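Local coordinates for F5/8 type C domain protein (PDB 7JRM) that probably binds carbohydrate through its CBM51 module, as part of ZmpB, an O-glycopeptidase that recognises and cleaves mucins, at residues A106-L114 with W213-A221; N347-V358 with K369-I380. All blocks are in the same frame, centred on the assembly; numbering follows the deposited sequence.

Contact 1 of 2, residues A106-L114 with W213-A221. With CA (calcium ion), chain B.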
loop_
_atom_site.group_PDB
_atom_site.type_symbol
_atom_site.label_atom_id
_atom_site.label_comp_id
_atom_site.label_asym_id
_atom_site.label_seq_id
_atom_site.Cartn_x
_atom_site.Cartn_y
_atom_site.Cartn_z
ATOM N N ALA A 106 6.991 4.954 40.460
ATOM C CA ALA A 106 6.412 5.864 41.433
ATOM C C ALA A 106 7.460 6.244 42.478
ATOM O O ALA A 106 8.546 5.663 42.552
ATOM C CB ALA A 106 5.189 5.235 42.099
ATOM N N VAL A 107 7.122 7.244 43.297
ATOM C CA VAL A 107 8.067 7.719 44.303
ATOM C C VAL A 107 8.334 6.643 45.349
ATOM O O VAL A 107 9.398 6.626 45.981
ATOM C CB VAL A 107 7.552 9.028 44.942
ATOM C CG1 VAL A 107 6.333 8.761 45.815
ATOM C CG2 VAL A 107 8.658 9.705 45.743
ATOM N N SER A 108 7.393 5.719 45.537
ATOM C CA SER A 108 7.573 4.622 46.477
ATOM C C SER A 108 8.379 3.467 45.894
ATOM O O SER A 108 8.613 2.477 46.597
ATOM C CB SER A 108 6.210 4.113 46.955
ATOM O OG SER A 108 5.658 3.199 46.025
ATOM N N GLY A 109 8.813 3.567 44.639
ATOM C CA GLY A 109 9.524 2.497 43.980
ATOM C C GLY A 109 8.646 1.521 43.227
ATOM O O GLY A 109 9.149 0.795 42.362
ATOM N N ASN A 110 7.351 1.481 43.529
ATOM C CA ASN A 110 6.435 0.613 42.811
ATOM C C ASN A 110 6.168 1.166 41.412
ATOM O O ASN A 110 6.617 2.255 41.042
ATOM C CB ASN A 110 5.122 0.469 43.578
ATOM C CG ASN A 110 5.267 -0.376 44.824
ATOM O OD1 ASN A 110 6.065 -1.313 44.866
ATOM N ND2 ASN A 110 4.494 -0.047 45.853
ATOM N N GLN A 111 5.420 0.394 40.628
ATOM C CA GLN A 111 5.056 0.829 39.288
ATOM C C GLN A 111 4.140 2.046 39.349
ATOM O O GLN A 111 3.397 2.249 40.313
ATOM C CB GLN A 111 4.365 -0.301 38.524
ATOM C CG GLN A 111 5.274 -1.455 38.139
ATOM C CD GLN A 111 4.505 -2.629 37.564
ATOM O OE1 GLN A 111 3.704 -3.261 38.254
ATOM N NE2 GLN A 111 4.741 -2.927 36.291
ATOM N N ILE A 112 4.203 2.865 38.301
ATOM C CA ILE A 112 3.319 4.020 38.196
ATOM C C ILE A 112 1.897 3.526 37.970
ATOM O O ILE A 112 1.611 2.843 36.979
ATOM C CB ILE A 112 3.773 4.958 37.071
ATOM C CG1 ILE A 112 5.091 5.635 37.452
ATOM C CG2 ILE A 112 2.699 5.990 36.773
ATOM C CD1 ILE A 112 5.783 6.311 36.299
ATOM N N ARG A 113 0.999 3.862 38.894
ATOM C CA ARG A 113 -0.367 3.362 38.861
ATOM C C ARG A 113 -1.332 4.492 39.180
ATOM O O ARG A 113 -1.186 5.169 40.201
ATOM C CB ARG A 113 -0.554 2.207 39.853
ATOM C CG ARG A 113 0.192 0.939 39.466
ATOM C CD ARG A 113 0.164 -0.095 40.580
ATOM N NE ARG A 113 0.727 0.414 41.827
ATOM C CZ ARG A 113 0.150 0.279 43.017
ATOM N NH1 ARG A 113 -1.012 -0.350 43.124
ATOM N NH2 ARG A 113 0.733 0.773 44.099
ATOM N N LEU A 114 -2.317 4.686 38.306
ATOM C CA LEU A 114 -3.345 5.701 38.479
ATOM C C LEU A 114 -4.717 5.047 38.389
ATOM O O LEU A 114 -4.848 3.863 38.065
ATOM C CB LEU A 114 -3.211 6.818 37.435
ATOM C CG LEU A 114 -1.928 7.648 37.497
ATOM C CD1 LEU A 114 -1.957 8.758 36.457
ATOM C CD2 LEU A 114 -1.727 8.218 38.891
ATOM N N TRP A 213 1.313 12.277 52.258
ATOM C CA TRP A 213 0.980 11.166 51.364
ATOM C C TRP A 213 0.634 11.647 49.958
ATOM O O TRP A 213 -0.215 11.064 49.280
ATOM C CB TRP A 213 -0.159 10.318 51.939
ATOM C CG TRP A 213 0.157 9.752 53.289
ATOM C CD1 TRP A 213 -0.494 10.012 54.458
ATOM C CD2 TRP A 213 1.205 8.829 53.610
ATOM N NE1 TRP A 213 0.082 9.309 55.489
ATOM C CE2 TRP A 213 1.128 8.574 54.994
ATOM C CE3 TRP A 213 2.200 8.192 52.862
ATOM C CZ2 TRP A 213 2.008 7.712 55.644
ATOM C CZ3 TRP A 213 3.072 7.336 53.509
ATOM C CH2 TRP A 213 2.970 7.104 54.886
ATOM N N ASP A 214 1.302 12.707 49.506
ATOM C CA ASP A 214 1.035 13.295 48.194
ATOM C C ASP A 214 1.918 12.653 47.121
ATOM O O ASP A 214 2.771 13.290 46.504
ATOM C CB ASP A 214 1.236 14.804 48.246
ATOM C CG ASP A 214 0.023 15.537 48.784
ATOM O OD1 ASP A 214 -0.987 14.873 49.101
ATOM O OD2 ASP A 214 0.079 16.781 48.884
ATOM N N HIS A 215 1.692 11.361 46.902
ATOM C CA HIS A 215 2.370 10.641 45.831
ATOM C C HIS A 215 1.692 10.976 44.509
ATOM O O HIS A 215 0.515 10.657 44.313
ATOM C CB HIS A 215 2.339 9.136 46.087
ATOM C CG HIS A 215 3.122 8.705 47.289
ATOM N ND1 HIS A 215 3.582 7.416 47.453
ATOM C CD2 HIS A 215 3.521 9.389 48.387
ATOM C CE1 HIS A 215 4.234 7.325 48.597
ATOM N NE2 HIS A 215 4.212 8.508 49.185
ATOM N N ALA A 216 2.426 11.625 43.607
ATOM C CA ALA A 216 1.874 12.095 42.345
ATOM C C ALA A 216 2.697 11.563 41.183
ATOM O O ALA A 216 3.923 11.451 41.278
ATOM C CB ALA A 216 1.830 13.626 42.294
ATOM N N ASP A 217 2.018 11.245 40.082
ATOM C CA ASP A 217 2.656 10.704 38.891
ATOM C C ASP A 217 2.382 11.592 37.687
ATOM O O ASP A 217 1.248 12.031 37.471
ATOM C CB ASP A 217 2.162 9.288 38.575
ATOM C CG ASP A 217 2.436 8.310 39.689
ATOM O OD1 ASP A 217 3.458 8.466 40.388
ATOM O OD2 ASP A 217 1.629 7.374 39.852
ATOM N N TRP A 218 3.431 11.849 36.907
ATOM C CA TRP A 218 3.288 12.351 35.543
ATOM C C TRP A 218 3.357 11.131 34.628
ATOM O O TRP A 218 4.404 10.781 34.083
ATOM C CB TRP A 218 4.367 13.380 35.216
ATOM C CG TRP A 218 4.380 14.564 36.135
ATOM C CD1 TRP A 218 5.081 14.691 37.298
ATOM C CD2 TRP A 218 3.664 15.793 35.962
ATOM N NE1 TRP A 218 4.845 15.921 37.862
ATOM C CE2 TRP A 218 3.977 16.617 37.062
ATOM C CE3 TRP A 218 2.787 16.275 34.986
ATOM C CZ2 TRP A 218 3.441 17.895 37.213
ATOM C CZ3 TRP A 218 2.258 17.546 35.137
ATOM C CH2 TRP A 218 2.588 18.341 36.242
ATOM N N ALA A 219 2.215 10.466 34.479
ATOM C CA ALA A 219 2.163 9.181 33.792
ATOM C C ALA A 219 2.187 9.372 32.281
ATOM O O ALA A 219 1.422 10.176 31.735
ATOM C CB ALA A 219 0.913 8.408 34.207
ATOM N N ASP A 220 3.067 8.626 31.610
ATOM C CA ASP A 220 3.216 8.673 30.155
ATOM C C ASP A 220 3.553 10.079 29.665
ATOM O O ASP A 220 3.238 10.442 28.529
ATOM C CB ASP A 220 1.961 8.147 29.450
ATOM C CG ASP A 220 2.283 7.348 28.202
ATOM O OD1 ASP A 220 2.920 6.280 28.324
ATOM O OD2 ASP A 220 1.893 7.785 27.098
ATOM N N ALA A 221 4.190 10.878 30.521
ATOM C CA ALA A 221 4.563 12.239 30.156
ATOM C C ALA A 221 5.566 12.217 29.012
ATOM O O ALA A 221 6.631 11.600 29.120
ATOM C CB ALA A 221 5.144 12.968 31.366
HETATM CA CA CA B . -2.045 17.367 49.966
HETATM O O HOH W 1 4.743 8.912 42.765
HETATM O O HOH W 2 4.074 5.805 45.257
HETATM O O HOH W 3 -2.189 15.729 51.730
#
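His-215, which follows the calcium ligand Asp-214, takes Val-107 over one face of its imidazole: the methyl CG1 of Val-107 lies 3.5 Å from the centroid of the His-215 ring, a CH-pi contact 15° off the ring normal. The valine's chi1 of 70° sets CG1 between the backbone N and the carbonyl carbon and brings it over the ring, with CG2 anti to the N. ND1 of His-215 is 2.8 Å from a bridging water, which also meets Ser-108 OG through a weak bond. Ala-216 points away, onto strand 199-205 of the facing sheet. Asp-217 shares its carboxylate between two environments: OD1 receives a bond from a second water (2.7 Å), which in turn accepts a bond from Val-107 N, while OD2 lies 3.5 Å from Ile-112 CG2 and close to Leu-114 CD2. No direct hydrogen bond joins the segments. Trp-218 again points away, onto the same strand. The methyl of Ala-219 suits its place because Leu-114 CD1 (3.7 Å from CB) and Ile-112 CG2 already close in on it. This in-and-out alternation, with a loop and short strand covering the outer side, is typical of the beta-sandwich expected for an NPCBM/NEW2 module.

Contact 2 of 2, residues N347-V358 with K369-I380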
loop_
_atom_site.group_PDB
_atom_site.type_symbol
_atom_site.label_atom_id
_atom_site.label_comp_id
_atom_site.label_asym_id
_atom_site.label_seq_id
_atom_site.Cartn_x
_atom_site.Cartn_y
_atom_site.Cartn_z
ATOM N N ASN A 347 -7.574 -10.381 -24.298
ATOM C CA ASN A 347 -8.637 -11.050 -23.562
ATOM C C ASN A 347 -8.901 -12.464 -24.063
ATOM O O ASN A 347 -9.896 -13.077 -23.661
ATOM C CB ASN A 347 -9.925 -10.227 -23.629
ATOM C CG ASN A 347 -9.805 -8.898 -22.911
ATOM O OD1 ASN A 347 -9.507 -8.849 -21.717
ATOM N ND2 ASN A 347 -10.035 -7.809 -23.637
ATOM N N LEU A 348 -8.038 -12.994 -24.928
ATOM C CA LEU A 348 -8.237 -14.335 -25.460
ATOM C C LEU A 348 -8.083 -15.372 -24.354
ATOM O O LEU A 348 -7.073 -15.396 -23.644
ATOM C CB LEU A 348 -7.244 -14.611 -26.588
ATOM C CG LEU A 348 -7.419 -15.935 -27.336
ATOM C CD1 LEU A 348 -8.782 -15.997 -28.008
ATOM C CD2 LEU A 348 -6.307 -16.125 -28.356
ATOM N N GLU A 349 -9.093 -16.229 -24.208
ATOM C CA GLU A 349 -9.093 -17.270 -23.189
ATOM C C GLU A 349 -8.976 -18.675 -23.753
ATOM O O GLU A 349 -8.451 -19.557 -23.069
ATOM C CB GLU A 349 -10.368 -17.183 -22.340
ATOM C CG GLU A 349 -10.624 -15.809 -21.742
ATOM C CD GLU A 349 -12.065 -15.617 -21.313
ATOM O OE1 GLU A 349 -12.821 -16.611 -21.304
ATOM O OE2 GLU A 349 -12.441 -14.473 -20.982
ATOM N N THR A 350 -9.445 -18.906 -24.976
ATOM C CA THR A 350 -9.424 -20.230 -25.582
ATOM C C THR A 350 -9.045 -20.105 -27.048
ATOM O O THR A 350 -9.629 -19.297 -27.776
ATOM C CB THR A 350 -10.785 -20.924 -25.444
ATOM O OG1 THR A 350 -11.034 -21.219 -24.064
ATOM C CG2 THR A 350 -10.812 -22.218 -26.245
ATOM N N LEU A 351 -8.067 -20.903 -27.476
ATOM C CA LEU A 351 -7.616 -20.931 -28.864
ATOM C C LEU A 351 -7.681 -22.369 -29.360
ATOM O O LEU A 351 -6.909 -23.220 -28.909
ATOM C CB LEU A 351 -6.200 -20.369 -28.998
ATOM C CG LEU A 351 -5.679 -20.157 -30.421
ATOM C CD1 LEU A 351 -6.748 -19.530 -31.303
ATOM C CD2 LEU A 351 -4.422 -19.301 -30.410
ATOM N N ASN A 352 -8.601 -22.637 -30.283
ATOM C CA ASN A 352 -8.778 -23.964 -30.867
ATOM C C ASN A 352 -8.127 -23.957 -32.247
ATOM O O ASN A 352 -8.730 -23.517 -33.227
ATOM C CB ASN A 352 -10.257 -24.329 -30.949
ATOM C CG ASN A 352 -10.912 -24.419 -29.585
ATOM O OD1 ASN A 352 -10.335 -24.955 -28.639
ATOM N ND2 ASN A 352 -12.125 -23.891 -29.477
ATOM N N MET A 353 -6.893 -24.447 -32.320
ATOM C CA MET A 353 -6.117 -24.444 -33.555
ATOM C C MET A 353 -5.546 -25.824 -33.845
ATOM O O MET A 353 -4.437 -25.960 -34.371
ATOM C CB MET A 353 -5.002 -23.402 -33.498
ATOM C CG MET A 353 -4.054 -23.563 -32.320
ATOM S SD MET A 353 -2.902 -22.187 -32.162
ATOM C CE MET A 353 -1.478 -22.847 -33.018
ATOM N N ASP A 354 -6.292 -26.872 -33.504
ATOM C CA ASP A 354 -5.869 -28.222 -33.842
ATOM C C ASP A 354 -5.880 -28.419 -35.354
ATOM O O ASP A 354 -6.680 -27.816 -36.075
ATOM C CB ASP A 354 -6.778 -29.256 -33.174
ATOM C CG ASP A 354 -6.429 -29.486 -31.717
ATOM O OD1 ASP A 354 -5.299 -29.144 -31.312
ATOM O OD2 ASP A 354 -7.284 -30.016 -30.977
ATOM N N TYR A 355 -4.969 -29.271 -35.828
ATOM C CA TYR A 355 -4.857 -29.612 -37.248
ATOM C C TYR A 355 -4.585 -28.378 -38.106
ATOM O O TYR A 355 -5.079 -28.258 -39.229
ATOM C CB TYR A 355 -6.105 -30.350 -37.742
ATOM C CG TYR A 355 -6.668 -31.340 -36.751
ATOM C CD1 TYR A 355 -7.866 -31.091 -36.095
ATOM C CD2 TYR A 355 -6.003 -32.527 -36.471
ATOM C CE1 TYR A 355 -8.386 -31.993 -35.188
ATOM C CE2 TYR A 355 -6.515 -33.436 -35.566
ATOM C CZ TYR A 355 -7.706 -33.164 -34.928
ATOM O OH TYR A 355 -8.220 -34.066 -34.026
ATOM N N ASN A 356 -3.793 -27.452 -37.576
ATOM C CA ASN A 356 -3.386 -26.270 -38.315
ATOM C C ASN A 356 -1.947 -26.455 -38.805
ATOM O O ASN A 356 -1.424 -27.575 -38.829
ATOM C CB ASN A 356 -3.566 -25.027 -37.434
ATOM C CG ASN A 356 -4.957 -24.432 -37.544
ATOM O OD1 ASN A 356 -5.146 -23.371 -38.139
ATOM N ND2 ASN A 356 -5.940 -25.116 -36.970
ATOM N N GLU A 357 -1.298 -25.363 -39.203
ATOM C CA GLU A 357 0.037 -25.404 -39.789
ATOM C C GLU A 357 0.963 -24.413 -39.099
ATOM O O GLU A 357 1.728 -23.693 -39.748
ATOM C CB GLU A 357 -0.021 -25.130 -41.290
ATOM C CG GLU A 357 -1.102 -25.911 -42.027
ATOM C CD GLU A 357 -1.319 -25.421 -43.445
ATOM O OE1 GLU A 357 -0.349 -24.938 -44.064
ATOM O OE2 GLU A 357 -2.462 -25.522 -43.942
ATOM N N VAL A 358 0.920 -24.369 -37.769
ATOM C CA VAL A 358 1.681 -23.402 -36.985
ATOM C C VAL A 358 2.879 -24.095 -36.353
ATOM O O VAL A 358 2.761 -25.200 -35.807
ATOM C CB VAL A 358 0.794 -22.741 -35.912
ATOM C CG1 VAL A 358 1.595 -21.736 -35.098
ATOM C CG2 VAL A 358 -0.408 -22.073 -36.557
ATOM N N LYS A 369 -4.536 -14.576 -20.326
ATOM C CA LYS A 369 -5.765 -15.309 -20.051
ATOM C C LYS A 369 -5.909 -16.578 -20.878
ATOM O O LYS A 369 -6.920 -17.274 -20.745
ATOM C CB LYS A 369 -6.982 -14.406 -20.282
ATOM C CG LYS A 369 -6.900 -13.062 -19.580
ATOM C CD LYS A 369 -8.277 -12.449 -19.390
ATOM C CE LYS A 369 -8.179 -10.972 -19.044
ATOM N NZ LYS A 369 -9.481 -10.270 -19.218
ATOM N N LEU A 370 -4.929 -16.905 -21.720
ATOM C CA LEU A 370 -5.013 -18.073 -22.596
ATOM C C LEU A 370 -4.753 -19.326 -21.769
ATOM O O LEU A 370 -3.625 -19.813 -21.666
ATOM C CB LEU A 370 -4.027 -17.950 -23.751
ATOM C CG LEU A 370 -4.179 -18.972 -24.880
ATOM C CD1 LEU A 370 -5.645 -19.172 -25.232
ATOM C CD2 LEU A 370 -3.386 -18.539 -26.103
ATOM N N ASN A 371 -5.819 -19.861 -21.173
ATOM C CA ASN A 371 -5.726 -21.066 -20.358
ATOM C C ASN A 371 -6.085 -22.336 -21.116
ATOM O O ASN A 371 -5.745 -23.430 -20.653
ATOM C CB ASN A 371 -6.630 -20.948 -19.126
ATOM C CG ASN A 371 -6.083 -19.986 -18.089
ATOM O OD1 ASN A 371 -4.910 -19.615 -18.127
ATOM N ND2 ASN A 371 -6.934 -19.577 -17.154
ATOM N N THR A 372 -6.760 -22.222 -22.257
ATOM C CA THR A 372 -7.154 -23.371 -23.069
ATOM C C THR A 372 -6.518 -23.216 -24.446
ATOM O O THR A 372 -6.980 -22.414 -25.264
ATOM C CB THR A 372 -8.674 -23.482 -23.169
ATOM O OG1 THR A 372 -9.232 -23.612 -21.856
ATOM C CG2 THR A 372 -9.065 -24.695 -24.001
ATOM N N LEU A 373 -5.460 -23.981 -24.701
ATOM C CA LEU A 373 -4.747 -23.953 -25.975
ATOM C C LEU A 373 -4.801 -25.346 -26.587
ATOM O O LEU A 373 -4.172 -26.278 -26.076
ATOM C CB LEU A 373 -3.304 -23.488 -25.788
ATOM C CG LEU A 373 -2.439 -23.460 -27.050
ATOM C CD1 LEU A 373 -2.990 -22.464 -28.058
ATOM C CD2 LEU A 373 -0.995 -23.131 -26.702
ATOM N N ASN A 374 -5.551 -25.484 -27.675
ATOM C CA ASN A 374 -5.669 -26.740 -28.413
ATOM C C ASN A 374 -4.913 -26.565 -29.728
ATOM O O ASN A 374 -5.456 -26.057 -30.710
ATOM C CB ASN A 374 -7.133 -27.105 -28.646
ATOM C CG ASN A 374 -7.904 -27.279 -27.350
ATOM O OD1 ASN A 374 -7.507 -28.049 -26.475
ATOM N ND2 ASN A 374 -9.013 -26.561 -27.223
ATOM N N ALA A 375 -3.652 -26.991 -29.737
ATOM C CA ALA A 375 -2.768 -26.858 -30.891
ATOM C C ALA A 375 -2.089 -28.187 -31.196
ATOM O O ALA A 375 -0.878 -28.263 -31.417
ATOM C CB ALA A 375 -1.729 -25.766 -30.654
ATOM N N GLN A 376 -2.873 -29.258 -31.218
ATOM C CA GLN A 376 -2.338 -30.598 -31.404
ATOM C C GLN A 376 -2.394 -31.010 -32.870
ATOM O O GLN A 376 -3.279 -30.594 -33.622
ATOM C CB GLN A 376 -3.109 -31.608 -30.555
ATOM C CG GLN A 376 -2.911 -31.445 -29.059
ATOM C CD GLN A 376 -3.041 -32.756 -28.311
ATOM O OE1 GLN A 376 -3.969 -33.529 -28.549
ATOM N NE2 GLN A 376 -2.109 -33.014 -27.400
ATOM N N GLU A 377 -1.423 -31.834 -33.266
ATOM C CA GLU A 377 -1.369 -32.449 -34.593
ATOM C C GLU A 377 -1.312 -31.392 -35.699
ATOM O O GLU A 377 -2.149 -31.344 -36.603
ATOM C CB GLU A 377 -2.549 -33.405 -34.798
ATOM C CG GLU A 377 -2.454 -34.679 -33.977
ATOM C CD GLU A 377 -3.624 -35.613 -34.204
ATOM O OE1 GLU A 377 -4.157 -35.639 -35.335
ATOM O OE2 GLU A 377 -4.013 -36.323 -33.254
ATOM N N GLN A 378 -0.295 -30.542 -35.612
ATOM C CA GLN A 378 -0.021 -29.586 -36.670
ATOM C C GLN A 378 0.724 -30.266 -37.816
ATOM O O GLN A 378 1.282 -31.357 -37.672
ATOM C CB GLN A 378 0.802 -28.411 -36.140
ATOM C CG GLN A 378 0.256 -27.789 -34.867
ATOM C CD GLN A 378 -0.974 -26.941 -35.117
ATOM O OE1 GLN A 378 -0.933 -25.983 -35.888
ATOM N NE2 GLN A 378 -2.076 -27.288 -34.463
ATOM N N PHE A 379 0.722 -29.607 -38.972
ATOM C CA PHE A 379 1.517 -30.048 -40.114
ATOM C C PHE A 379 2.036 -28.812 -40.832
ATOM O O PHE A 379 1.252 -28.055 -41.410
ATOM C CB PHE A 379 0.712 -30.927 -41.068
ATOM C CG PHE A 379 1.455 -31.277 -42.323
ATOM C CD1 PHE A 379 2.522 -32.159 -42.287
ATOM C CD2 PHE A 379 1.106 -30.705 -43.536
ATOM C CE1 PHE A 379 3.217 -32.477 -43.437
ATOM C CE2 PHE A 379 1.797 -31.019 -44.689
ATOM C CZ PHE A 379 2.855 -31.905 -44.639
ATOM N N ILE A 380 3.349 -28.617 -40.804
ATOM C CA ILE A 380 3.989 -27.450 -41.397
ATOM C C ILE A 380 4.830 -27.944 -42.566
ATOM O O ILE A 380 5.919 -28.499 -42.375
ATOM C CB ILE A 380 4.835 -26.681 -40.378
ATOM C CG1 ILE A 380 4.035 -26.447 -39.093
ATOM C CG2 ILE A 380 5.303 -25.360 -40.965
ATOM C CD1 ILE A 380 4.477 -27.311 -37.930
HETATM O O HOH W 4 -5.266 -13.568 -22.972
HETATM O O HOH W 5 -9.448 -21.246 -20.777
HETATM O O HOH W 6 2.014 -26.744 -44.025
#
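Gln-378 fills a place where a leucine-rich repeat usually has asparagine, and its side-chain amide binds the backbone of the preceding turn at two points. NE2 of Gln-378 donates to Met-353 O at 2.7 Å, and OE1 of Gln-378 accepts a bond from Val-358 N at 3.1 Å, in the carbonyl plane and on a lone pair. A glutamine is one methylene longer than asparagine; the bend of its chain (chi2 -75°) folds the amide back so that both groups reach their targets. Asn-356 plays a similar part one turn earlier, binding Leu-333 O and Val-336 N.

Strands 350-352 and 372-376 run parallel, joined by backbone bonds such as that from Leu-351 N to Thr-372 O. Leucines suit the inner side of the coil: Leu-351 CB packs at 3.9 Å against Leu-373 CD1 and nearly as close to Leu-370 CD1, while Met-353 bends its flexible thioether chain over Ala-375, whose CB is 3.6 Å from Met-353 CG. On the other face lie polar pairs that tolerate solvent. Thr-350 and Thr-372 stand side by side, pointing the same way, with their CG2 methyls 3.8 Å apart. Asn-374 ND2 donates to Asn-352 OD1 at a rather short 2.5 Å, and because this acceptor lies in the amide plane of Asn-374, the two amides are nearly coplanar, 14° apart. At the start of the contact, the extended chain of Lys-369 carries NZ alongside Asn-347, where it donates to Asn-347 OD1 at 2.9 Å, in the carbonyl plane of that amide.

In the fold
The two contacts belong to opposite ends of an elongated chain. Their centres are 78 Å apart, their nearest atoms about 51 Å, and they lie on opposite sides of the chain's centre. In sequence, contact 1 closes before contact 2 opens, and five helices, from 232-242 to 322-326, fall between them. Only contact 1 includes a metal ligand: Asp-214 shares the calcium ion with Ser-163, Val-206, Asp-208 and Gly-210, while contact 2 holds none of the five. Their architectures differ too. Contact 1 joins a loop and short strand to a crossing strand of an antiparallel sandwich, whereas contact 2 stacks successive parallel turns of a repeat.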